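Local coordinates for SAM-dependent O-methyltransferase (Thermotoga maritima, PDB 1O54), which probably methylates the N1 atom of adenosine 58 in tRNA, with S-adenosyl-L-methionine as the methyl donor, working as a homotetramer, at residues L40-K45 / E57-G62. Numbering follows the deposited sequence.
Sequences LEKDKK and EVFEKG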
loop_
_atom_site.group_PDB
_atom_site.type_symbol
_atom_site.label_atom_id
_atom_site.label_comp_id
_atom_site.label_asym_id
_atom_site.label_seq_id
_atom_site.Cartn_x
_atom_site.Cartn_y
_atom_site.Cartn_z
ATOM N N LEU A 40 24.545 28.176 13.552
ATOM C CA LEU A 40 24.815 29.583 13.338
ATOM C C LEU A 40 26.051 30.004 14.110
ATOM O O LEU A 40 26.126 29.850 15.315
ATOM C CB LEU A 40 23.638 30.443 13.792
ATOM C CG LEU A 40 22.449 30.530 12.851
ATOM C CD1 LEU A 40 21.461 31.500 13.485
ATOM C CD2 LEU A 40 22.883 31.031 11.457
ATOM N N GLU A 41 27.019 30.539 13.401
ATOM C CA GLU A 41 28.195 31.082 14.035
ATOM C C GLU A 41 28.613 32.322 13.259
ATOM O O GLU A 41 28.474 32.378 12.033
ATOM C CB GLU A 41 29.307 30.027 14.095
ATOM C CG GLU A 41 28.957 28.732 14.848
ATOM C CD GLU A 41 28.708 28.895 16.361
ATOM O OE1 GLU A 41 28.977 29.981 16.943
ATOM O OE2 GLU A 41 28.232 27.909 16.988
ATOM N N LYS A 42 29.089 33.323 13.990
ATOM C CA LYS A 42 29.511 34.593 13.400
ATOM C C LYS A 42 30.628 34.350 12.405
ATOM O O LYS A 42 31.477 33.503 12.640
ATOM C CB LYS A 42 29.932 35.581 14.505
ATOM C CG LYS A 42 28.726 36.230 15.233
ATOM C CD LYS A 42 28.892 36.350 16.762
ATOM C CE LYS A 42 29.803 37.502 17.144
ATOM N NZ LYS A 42 29.840 37.751 18.622
ATOM N N ASP A 43 30.569 35.036 11.268
ATOM C CA ASP A 43 31.617 34.985 10.238
ATOM C C ASP A 43 31.773 33.649 9.511
ATOM O O ASP A 43 32.785 33.421 8.845
ATOM C CB ASP A 43 32.969 35.432 10.822
ATOM C CG ASP A 43 32.905 36.823 11.431
ATOM O OD1 ASP A 43 32.303 37.729 10.801
ATOM O OD2 ASP A 43 33.453 37.109 12.521
ATOM N N LYS A 44 30.776 32.778 9.613
ATOM C CA LYS A 44 30.768 31.549 8.827
ATOM C C LYS A 44 30.051 31.798 7.502
ATOM O O LYS A 44 29.056 32.530 7.446
ATOM C CB LYS A 44 30.083 30.411 9.583
ATOM N N LYS A 45 30.570 31.201 6.436
ATOM C CA LYS A 45 29.871 31.180 5.165
ATOM C C LYS A 45 29.607 29.737 4.749
ATOM O O LYS A 45 30.416 28.842 5.014
ATOM C CB LYS A 45 30.658 31.919 4.100
ATOM C CG LYS A 45 30.993 33.349 4.497
ATOM C CD LYS A 45 31.558 34.133 3.334
ATOM N N GLU A 57 24.268 37.509 8.078
ATOM C CA GLU A 57 22.961 38.048 7.683
ATOM C C GLU A 57 21.821 37.434 8.455
ATOM O O GLU A 57 20.834 38.098 8.736
ATOM C CB GLU A 57 22.695 37.824 6.187
ATOM C CG GLU A 57 23.689 38.490 5.250
ATOM C CD GLU A 57 23.201 38.508 3.802
ATOM O OE1 GLU A 57 22.019 38.852 3.575
ATOM O OE2 GLU A 57 23.997 38.196 2.888
ATOM N N VAL A 58 21.937 36.143 8.772
ATOM C CA VAL A 58 20.898 35.453 9.481
ATOM C C VAL A 58 20.641 36.070 10.853
ATOM O O VAL A 58 19.492 36.142 11.277
ATOM C CB VAL A 58 21.193 33.932 9.607
ATOM C CG1 VAL A 58 20.123 33.263 10.399
ATOM C CG2 VAL A 58 21.305 33.319 8.210
ATOM N N PHE A 59 21.697 36.544 11.525
ATOM C CA PHE A 59 21.515 37.179 12.839
ATOM C C PHE A 59 20.684 38.475 12.764
ATOM O O PHE A 59 20.158 38.934 13.787
ATOM C CB PHE A 59 22.842 37.499 13.507
ATOM C CG PHE A 59 23.694 36.300 13.779
ATOM C CD1 PHE A 59 24.853 36.093 13.068
ATOM C CD2 PHE A 59 23.331 35.375 14.737
ATOM C CE1 PHE A 59 25.662 34.977 13.311
ATOM C CE2 PHE A 59 24.137 34.238 14.977
ATOM C CZ PHE A 59 25.313 34.064 14.263
ATOM N N GLU A 60 20.578 39.052 11.576
ATOM C CA GLU A 60 19.784 40.288 11.374
ATOM C C GLU A 60 18.415 40.027 10.793
ATOM O O GLU A 60 17.751 40.973 10.328
ATOM C CB GLU A 60 20.512 41.211 10.431
ATOM C CG GLU A 60 21.982 41.372 10.717
ATOM C CD GLU A 60 22.241 41.920 12.113
ATOM O OE1 GLU A 60 21.325 41.954 12.973
ATOM O OE2 GLU A 60 23.368 42.294 12.339
ATOM N N LYS A 61 18.028 38.747 10.777
ATOM C CA LYS A 61 16.754 38.309 10.234
ATOM C C LYS A 61 16.067 37.501 11.322
ATOM O O LYS A 61 16.393 37.643 12.508
ATOM C CB LYS A 61 16.988 37.487 8.960
ATOM C CG LYS A 61 17.807 38.193 7.872
ATOM C CD LYS A 61 16.951 38.787 6.784
ATOM C CE LYS A 61 17.762 39.116 5.522
ATOM N NZ LYS A 61 16.854 39.207 4.339
ATOM N N GLY A 62 15.131 36.636 10.962
ATOM C CA GLY A 62 14.318 35.910 11.931
ATOM C C GLY A 62 13.654 34.751 11.199
ATOM O O GLY A 62 13.719 34.720 9.964
#
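In the small N-terminal beta domain, remote from the predicted S-adenosyl-L-methionine site, the type II turn Glu41-Lys44, which links strand 35-39 to strand 45-48, packs against the type I turn Val58-Lys61, which continues the chain from the short helix 55-58. Leu40, Lys42, Val58 and Phe59 carry the contact, which is made by van der Waals packing, with no hydrogen bond between the two segments. Phe59 sends its ring into the bend of the 40-45 loop, with its outer edge against the backbone. CZ lies 3.9 Å from Glu41 C, which sits near the plane of the ring, so the rim of the ring meets the peptide carbon. On one flank CE2 touches Leu40 CB at 4.0 Å, the two side chains sliding past each other in opposite directions; on the other, CE1 meets Lys42 CG at 3.8 Å, where the side chains cross at about a right angle. Both of these neighbours approach the ring obliquely. Lys42 gives only the base of its chain, which then bends and carries the ammonium group away from Val58 and Phe59. Pro22 also touches both Lys42 and Phe59, while Leu20 packs on Leu40 and Val58. An alanine in place of Phe59 would probably open a gap beside the Glu41-Lys42 peptide and leave Leu40 CB and Lys42 CG without their aromatic partner. Lys61 N donates to Val58 O at 3.0 Å and closes the second turn; the first is closed by a weak bond from Lys44 N to Glu41 O, and Asp43 N ties it to Asn56 OD1. Deeper in, Val58 CG1 stands anti to its backbone N (chi1 178°) and touches both methyls of Leu40, CD2 at 3.7 Å and CD1 at 3.8 Å.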